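Local coordinates for enoyl-[acyl-carrier-protein] reductase [FMN] (Thermotoga maritima, PDB 5GVJ) that probably reduces the double bond of enoyl-acyl-carrier-protein substrates, using NADH and a flavin mononucleotide cofactor, in bacterial fatty acid synthesis, at residues 30-35 with 62-67; 115-120 with 131-136; 167-172 with 188-193. The protein carries 1 engineered substitution. One frame throughout, in Å; residues are numbered along the deposited sequence.

Interaction 1: residues 30-35 with 62-67; sequences LAAAVS and QKTDKP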
loop_
_atom_site.group_PDB
_atom_site.type_symbol
_atom_site.label_atom_id
_atom_site.label_comp_id
_atom_site.label_asym_id
_atom_site.label_seq_id
_atom_site.Cartn_x
_atom_site.Cartn_y
_atom_site.Cartn_z
ATOM N N LEU A 30 16.442 5.390 21.923
ATOM C CA LEU A 30 15.420 5.830 20.969
ATOM C C LEU A 30 14.023 5.605 21.532
ATOM O O LEU A 30 13.144 6.465 21.396
ATOM C CB LEU A 30 15.584 5.099 19.635
ATOM C CG LEU A 30 14.571 5.388 18.517
ATOM C CD1 LEU A 30 14.337 6.900 18.299
ATOM C CD2 LEU A 30 15.054 4.756 17.229
ATOM N N ALA A 31 13.806 4.459 22.184
ATOM C CA ALA A 31 12.495 4.168 22.759
ATOM C C ALA A 31 12.122 5.182 23.834
ATOM O O ALA A 31 10.981 5.653 23.891
ATOM C CB ALA A 31 12.484 2.747 23.319
ATOM N N ALA A 32 13.072 5.541 24.697
ATOM C CA ALA A 32 12.765 6.516 25.739
ATOM C C ALA A 32 12.382 7.858 25.135
ATOM O O ALA A 32 11.500 8.555 25.651
ATOM C CB ALA A 32 13.957 6.657 26.688
ATOM N N ALA A 33 13.031 8.237 24.032
ATOM C CA ALA A 33 12.728 9.509 23.385
ATOM C C ALA A 33 11.322 9.512 22.791
ATOM O O ALA A 33 10.579 10.494 22.935
ATOM C CB ALA A 33 13.775 9.802 22.301
ATOM N N VAL A 34 10.936 8.420 22.125
ATOM C CA VAL A 34 9.597 8.344 21.545
ATOM C C VAL A 34 8.528 8.340 22.643
ATOM O O VAL A 34 7.521 9.050 22.550
ATOM C CB VAL A 34 9.487 7.110 20.629
ATOM C CG1 VAL A 34 8.067 6.985 20.082
ATOM C CG2 VAL A 34 10.460 7.230 19.454
ATOM N N SER A 35 8.738 7.559 23.709
ATOM C CA SER A 35 7.752 7.504 24.789
ATOM C C SER A 35 7.631 8.842 25.512
ATOM O O SER A 35 6.523 9.295 25.806
ATOM C CB SER A 35 8.116 6.395 25.776
ATOM O OG SER A 35 7.753 5.113 25.271
ATOM N N GLN A 62 14.975 4.957 33.605
ATOM C CA GLN A 62 15.735 6.078 34.144
ATOM C C GLN A 62 15.467 7.369 33.381
ATOM O O GLN A 62 15.631 8.457 33.946
ATOM C CB GLN A 62 17.233 5.757 34.129
ATOM C CG GLN A 62 17.586 4.597 35.054
ATOM C CD GLN A 62 19.031 4.177 34.947
ATOM O OE1 GLN A 62 19.834 4.838 34.293
ATOM N NE2 GLN A 62 19.371 3.062 35.591
ATOM N N LYS A 63 15.037 7.280 32.124
ATOM C CA LYS A 63 14.752 8.467 31.328
ATOM C C LYS A 63 13.280 8.878 31.339
ATOM O O LYS A 63 12.983 10.072 31.422
ATOM C CB LYS A 63 15.200 8.249 29.882
ATOM C CG LYS A 63 16.712 8.236 29.682
ATOM C CD LYS A 63 17.042 7.836 28.253
ATOM C CE LYS A 63 18.414 8.315 27.807
ATOM N NZ LYS A 63 19.486 7.541 28.489
ATOM N N THR A 64 12.339 7.939 31.251
ATOM C CA THR A 64 10.930 8.305 31.163
ATOM C C THR A 64 10.073 7.408 32.048
ATOM O O THR A 64 10.348 6.217 32.210
ATOM C CB THR A 64 10.416 8.218 29.720
ATOM O OG1 THR A 64 9.043 8.627 29.675
ATOM C CG2 THR A 64 10.516 6.785 29.214
ATOM N N ASP A 65 9.001 7.992 32.582
ATOM C CA ASP A 65 7.980 7.271 33.328
ATOM C C ASP A 65 6.807 6.826 32.454
ATOM O O ASP A 65 5.892 6.165 32.957
ATOM C CB ASP A 65 7.441 8.143 34.466
ATOM C CG ASP A 65 8.527 8.579 35.442
ATOM O OD1 ASP A 65 9.470 7.795 35.684
ATOM O OD2 ASP A 65 8.434 9.709 35.971
ATOM N N LYS A 66 6.812 7.169 31.169
ATOM C CA LYS A 66 5.659 6.956 30.302
ATOM C C LYS A 66 5.647 5.546 29.722
ATOM O O LYS A 66 6.656 4.845 29.740
ATOM C CB LYS A 66 5.661 8.002 29.184
ATOM C CG LYS A 66 5.495 9.409 29.743
ATOM C CD LYS A 66 5.398 10.470 28.668
ATOM C CE LYS A 66 5.453 11.861 29.314
ATOM N NZ LYS A 66 5.280 12.932 28.279
ATOM N N PRO A 67 4.507 5.093 29.191
ATOM C CA PRO A 67 4.436 3.719 28.681
ATOM C C PRO A 67 5.439 3.462 27.569
ATOM O O PRO A 67 5.882 4.364 26.853
ATOM C CB PRO A 67 2.995 3.597 28.166
ATOM C CG PRO A 67 2.221 4.576 28.976
ATOM C CD PRO A 67 3.180 5.733 29.237
#

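Interaction 2: residues 115-120 with 131-136; sequences VIPVVA and AGADAV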
loop_
_atom_site.group_PDB
_atom_site.type_symbol
_atom_site.label_atom_id
_atom_site.label_comp_id
_atom_site.label_asym_id
_atom_site.label_seq_id
_atom_site.Cartn_x
_atom_site.Cartn_y
_atom_site.Cartn_z
ATOM N N VAL A 115 -1.057 -6.843 24.854
ATOM C CA VAL A 115 -0.378 -7.727 23.911
ATOM C C VAL A 115 -0.813 -7.355 22.500
ATOM O O VAL A 115 -2.013 -7.342 22.199
ATOM C CB VAL A 115 -0.675 -9.200 24.220
ATOM C CG1 VAL A 115 0.049 -10.099 23.244
ATOM C CG2 VAL A 115 -0.260 -9.519 25.672
ATOM N N ILE A 116 0.159 -7.044 21.641
ATOM C CA ILE A 116 -0.132 -6.579 20.284
ATOM C C ILE A 116 0.716 -7.361 19.286
ATOM O O ILE A 116 1.825 -6.923 18.953
ATOM C CB ILE A 116 0.121 -5.067 20.143
ATOM C CG1 ILE A 116 -0.646 -4.294 21.217
ATOM C CG2 ILE A 116 -0.342 -4.573 18.755
ATOM C CD1 ILE A 116 -0.428 -2.784 21.170
ATOM N N PRO A 117 0.238 -8.502 18.777
ATOM C CA PRO A 117 0.999 -9.243 17.764
ATOM C C PRO A 117 1.066 -8.470 16.454
ATOM O O PRO A 117 0.143 -7.741 16.099
ATOM C CB PRO A 117 0.191 -10.542 17.583
ATOM C CG PRO A 117 -0.733 -10.619 18.762
ATOM C CD PRO A 117 -1.017 -9.179 19.127
ATOM N N VAL A 118 2.172 -8.642 15.737
ATOM C CA VAL A 118 2.299 -8.139 14.368
ATOM C C VAL A 118 1.844 -9.246 13.425
ATOM O O VAL A 118 2.252 -10.401 13.574
ATOM C CB VAL A 118 3.746 -7.700 14.066
ATOM C CG1 VAL A 118 3.869 -7.138 12.656
ATOM C CG2 VAL A 118 4.229 -6.658 15.086
ATOM N N VAL A 119 0.963 -8.914 12.482
ATOM C CA VAL A 119 0.403 -9.907 11.574
ATOM C C VAL A 119 0.560 -9.414 10.143
ATOM O O VAL A 119 0.591 -8.210 9.880
ATOM C CB VAL A 119 -1.081 -10.215 11.875
ATOM C CG1 VAL A 119 -1.257 -10.669 13.326
ATOM C CG2 VAL A 119 -1.947 -9.002 11.589
ATOM N N ALA A 120 0.699 -10.360 9.219
ATOM C CA ALA A 120 0.722 -10.051 7.796
ATOM C C ALA A 120 -0.444 -10.713 7.085
ATOM O O ALA A 120 -0.477 -10.762 5.845
ATOM C CB ALA A 120 2.061 -10.471 7.179
ATOM N N ALA A 131 -7.568 -15.457 20.661
ATOM C CA ALA A 131 -6.685 -15.854 21.749
ATOM C C ALA A 131 -6.431 -14.738 22.762
ATOM O O ALA A 131 -5.684 -14.958 23.723
ATOM C CB ALA A 131 -5.355 -16.346 21.170
ATOM N N GLY A 132 -7.012 -13.555 22.577
ATOM C CA GLY A 132 -6.992 -12.518 23.584
ATOM C C GLY A 132 -6.143 -11.288 23.286
ATOM O O GLY A 132 -5.958 -10.458 24.179
ATOM N N ALA A 133 -5.639 -11.127 22.069
ATOM C CA ALA A 133 -4.833 -9.949 21.777
ATOM C C ALA A 133 -5.627 -8.672 22.044
ATOM O O ALA A 133 -6.836 -8.605 21.795
ATOM C CB ALA A 133 -4.336 -9.986 20.332
ATOM N N ASP A 134 -4.936 -7.655 22.563
ATOM C CA ASP A 134 -5.570 -6.368 22.830
ATOM C C ASP A 134 -5.669 -5.513 21.582
ATOM O O ASP A 134 -6.569 -4.679 21.482
ATOM C CB ASP A 134 -4.799 -5.605 23.909
ATOM C CG ASP A 134 -4.827 -6.323 25.246
ATOM O OD1 ASP A 134 -5.860 -6.217 25.942
ATOM O OD2 ASP A 134 -3.846 -7.012 25.581
ATOM N N ALA A 135 -4.745 -5.693 20.645
ATOM C CA ALA A 135 -4.748 -4.975 19.378
ATOM C C ALA A 135 -3.834 -5.759 18.456
ATOM O O ALA A 135 -3.174 -6.702 18.885
ATOM C CB ALA A 135 -4.270 -3.523 19.544
ATOM N N VAL A 136 -3.800 -5.374 17.181
ATOM C CA VAL A 136 -2.906 -6.026 16.232
ATOM C C VAL A 136 -2.247 -4.974 15.371
ATOM O O VAL A 136 -2.848 -3.944 15.047
ATOM C CB VAL A 136 -3.619 -7.068 15.340
ATOM C CG1 VAL A 136 -4.193 -8.171 16.187
ATOM C CG2 VAL A 136 -4.691 -6.402 14.498
#

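Interaction 3: residues 167-172 with 188-193; sequences VIAAGG and EAVQMG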
loop_
_atom_site.group_PDB
_atom_site.type_symbol
_atom_site.label_atom_id
_atom_site.label_comp_id
_atom_site.label_asym_id
_atom_site.label_seq_id
_atom_site.Cartn_x
_atom_site.Cartn_y
_atom_site.Cartn_z
ATOM N N VAL A 167 -6.699 -1.896 15.257
ATOM C CA VAL A 167 -5.657 -2.263 14.308
ATOM C C VAL A 167 -4.660 -1.115 14.221
ATOM O O VAL A 167 -5.050 0.059 14.161
ATOM C CB VAL A 167 -6.255 -2.582 12.922
ATOM C CG1 VAL A 167 -5.148 -2.801 11.892
ATOM C CG2 VAL A 167 -7.148 -3.829 13.015
ATOM N N ILE A 168 -3.375 -1.453 14.224
ATOM C CA ILE A 168 -2.300 -0.487 14.055
ATOM C C ILE A 168 -1.641 -0.777 12.714
ATOM O O ILE A 168 -1.277 -1.925 12.432
ATOM C CB ILE A 168 -1.294 -0.566 15.217
ATOM C CG1 ILE A 168 -2.031 -0.370 16.548
ATOM C CG2 ILE A 168 -0.192 0.468 15.053
ATOM C CD1 ILE A 168 -1.164 -0.581 17.787
ATOM N N ALA A 169 -1.530 0.249 11.871
ATOM C CA ALA A 169 -0.973 0.084 10.533
ATOM C C ALA A 169 0.536 0.289 10.578
ATOM O O ALA A 169 1.010 1.237 11.203
ATOM C CB ALA A 169 -1.600 1.080 9.564
ATOM N N ALA A 170 1.280 -0.607 9.920
ATOM C CA ALA A 170 2.730 -0.499 9.809
ATOM C C ALA A 170 3.155 -0.797 8.377
ATOM O O ALA A 170 2.580 -1.668 7.723
ATOM C CB ALA A 170 3.448 -1.458 10.763
ATOM N N GLY A 171 4.186 -0.093 7.914
ATOM C CA GLY A 171 4.714 -0.280 6.583
ATOM C C GLY A 171 4.274 0.830 5.655
ATOM O O GLY A 171 3.080 0.956 5.359
ATOM N N GLY A 172 5.232 1.642 5.198
ATOM C CA GLY A 172 4.966 2.718 4.265
ATOM C C GLY A 172 4.523 4.023 4.887
ATOM O O GLY A 172 4.170 4.951 4.155
ATOM N N GLU A 188 -6.368 2.648 13.834
ATOM C CA GLU A 188 -6.500 3.661 14.873
ATOM C C GLU A 188 -5.156 4.054 15.479
ATOM O O GLU A 188 -5.125 4.782 16.476
ATOM C CB GLU A 188 -7.484 3.173 15.941
ATOM C CG GLU A 188 -8.827 2.885 15.278
ATOM C CD GLU A 188 -9.857 2.296 16.209
ATOM O OE1 GLU A 188 -10.435 3.066 16.993
ATOM O OE2 GLU A 188 -10.097 1.076 16.138
ATOM N N ALA A 189 -4.053 3.587 14.901
ATOM C CA ALA A 189 -2.725 4.109 15.205
ATOM C C ALA A 189 -1.808 3.704 14.060
ATOM O O ALA A 189 -2.204 2.962 13.156
ATOM C CB ALA A 189 -2.202 3.605 16.562
ATOM N N VAL A 190 -0.579 4.222 14.081
ATOM C CA VAL A 190 0.392 3.874 13.052
ATOM C C VAL A 190 1.730 3.581 13.709
ATOM O O VAL A 190 2.072 4.149 14.747
ATOM C CB VAL A 190 0.548 4.984 11.984
ATOM C CG1 VAL A 190 -0.735 5.104 11.143
ATOM C CG2 VAL A 190 0.895 6.322 12.628
ATOM N N GLN A 191 2.486 2.687 13.086
ATOM C CA GLN A 191 3.845 2.373 13.497
ATOM C C GLN A 191 4.767 2.774 12.353
ATOM O O GLN A 191 4.492 2.448 11.195
ATOM C CB GLN A 191 3.978 0.887 13.840
ATOM C CG GLN A 191 5.375 0.478 14.242
ATOM C CD GLN A 191 5.428 -0.980 14.626
ATOM O OE1 GLN A 191 4.900 -1.833 13.908
ATOM N NE2 GLN A 191 6.034 -1.274 15.781
ATOM N N MET A 192 5.838 3.525 12.663
ATOM C CA MET A 192 6.680 4.140 11.627
ATOM C C MET A 192 8.139 3.806 11.901
ATOM O O MET A 192 8.893 4.672 12.358
ATOM C CB MET A 192 6.477 5.660 11.577
ATOM C CG MET A 192 5.055 6.148 11.422
ATOM S SD MET A 192 5.139 7.927 11.105
ATOM C CE MET A 192 3.422 8.396 11.212
ATOM N N GLY A 193 8.545 2.579 11.593
ATOM C CA GLY A 193 9.891 2.157 11.943
ATOM C C GLY A 193 10.990 2.990 11.306
ATOM O O GLY A 193 11.838 3.556 12.010
HETATM O O HOH W 1 -8.927 -0.140 14.300
HETATM O O HOH W 2 5.397 2.465 8.538
#

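Interaction 1: residues 30-35 with 62-67
S35 and P67 meet through one short bond: the serine OG donates to the P67 carbonyl O at 2.6 Å, lying in the carbonyl plane with a C=O...donor angle of 147°. The serine hydroxyl sits beside its own backbone N and anti to the carbonyl carbon (chi1 -78°), and this setting carries it off the helix toward the loop at P67. The same OG is also hydrogen-bonded to the backbone N of G41, so two main-chain groups grip it and fix its rotation. One turn earlier on the helix, the A32 methyl lies against the aliphatic part of K63, with A32 CB 3.8 Å from K63 CB and 3.7 Å from K63 CD. The lysine then leads away from the helix and bends at its last torsion into an exposed end; L60 also packs on A32.

These residues tie helix 28-36 to the C-terminal end of helix 50-63 and to the loop that leads into strand 68-73, on the outer helical layer of a TIM-barrel fold. T64 lies between A32 and S35: its CG2 is 4.1 Å from A32 O and 4.2 Å from S35 CB. Its OG1, anti to the backbone N (chi1 -178°), turns to the loop instead and accepts from K66 N at 3.1 Å, an ST turn, while E36 OE1 is a second hydrogen-bond partner of this hydroxyl. K66 runs out extended alongside the end of helix 28-36, where its CD passes 3.3 Å from S35 O. Its NZ goes on to hydrogen-bond E36 O at the helix C-terminus, where the helix dipole would probably welcome a positive charge.

Interaction 2: residues 115-120 with 131-136
P117 sets the CD and CG atoms of its ring against the A133 methyl, with P117 CD 3.6 Å and P117 CG 4.0 Å from A133 CB. It does so where strand 114-119 and strand 136-139 become neighbours in the parallel sheet of the TIM barrel, and helix 122-130 makes the beta-alpha-beta crossover between them. The returning chain leaves that helix through a Schellman motif at G132, whose positive phi turns it back toward the start of the earlier strand.

There D134 and V115 hold each other by two hydrogen bonds. D134 N donates to V115 O at 3.0 Å. In return D134 OD2 accepts from V115 N at 2.9 Å; the N-H points nearly straight at it (167°), on the anti side of the carboxylate and 18° out of its plane. The aspartate CG stands beside its own backbone N and anti to the carbonyl carbon (chi1 -64°), which carries OD2 up to the N-H of V115. K109, whose NZ is hydrogen-bonded to G132 O, also touches this side chain. An alanine here would probably leave V115 N without its acceptor and the loop tied to the strand edge at this point by the D134 N bond alone.

Further along, I116 spreads both branches over A135: its CG1 and CG2 each come to 4.1 Å from A135 CB, and L10 and L11 of helix 6-11 cover this patch. V136 faces the other way, onto V128 of helix 122-130, which P117 also meets. P117 has no N-H for A135 O, which instead meets I116 CA at 3.4 Å and P117 CD at 3.3 Å. Alongside the backbone bond between P117 and I137, V136 CA makes a CA-H...O contact to P117 O at 3.5 Å.

Interaction 3: residues 167-172 with 188-193
V167 and E188 open a run of three main-chain hydrogen bonds between strands 167-170 and 189-191, neighbours in the parallel barrel sheet whose short axes are turned 35° to each other. E188 N donates to V167 O at 2.9 Å, A169 N to A189 O at 3.1 Å, and Q191 N to A169 O at 2.8 Å. Helix 176-185 completes this beta-alpha-beta unit.

Water takes over where the chains part beyond A170: one molecule accepts from G171 N and donates to Q191 O, bridging two groups that do not bond directly. At the other end, a second water links V167 N to the E188 side chain through OE2, an oxygen that also forms a salt bridge with R6.

Apolar contacts are light. I168 straddles the A189 methyl, its CG1 and CG2 both 4.0 Å from A189 CB, and V7 of helix 6-11 covers the pair. On the opposite face A169 CB meets V190 CG1 at 4.4 Å, with V156 of helix 152-162 beyond A169.

The polar side chain on the I168 face is Q191, extended with CG anti to the backbone N (chi1 178°). Its OE1 lies 3.5 Å from A170 CB. G172, Q191 and G193 bind FMN in a structure of this protein, though this chain carries none. The backbone thus carries the strand pairing and leaves the Q191 side chain to reach out from the sheet, its NE2 hydrogen-bonded to M19 O, at a position where FMN is bound in that other structure.

Interactions 2 and 3 share the barrel sheet and touch directly. V136 O of interaction 2 lies 2.7 Å from I168 N of interaction 3, a probable hydrogen bond. I116 CD1 and I168 CD1 pack at 4.1 Å, while V136 CG2 meets V167 CG2 at 3.9 Å. Interaction 1 stands apart, its nearest atoms about 6 Å from interaction 3 and about 10 Å from interaction 2. FMN-binding residues belong to interaction 3 itself. From interaction 2, the I116 side chain is about 8 Å from that of Q191; the S35 side chain is about 11 Å from G21 and about 12 Å from that of Q191, so interaction 1 lies outside the flavin site.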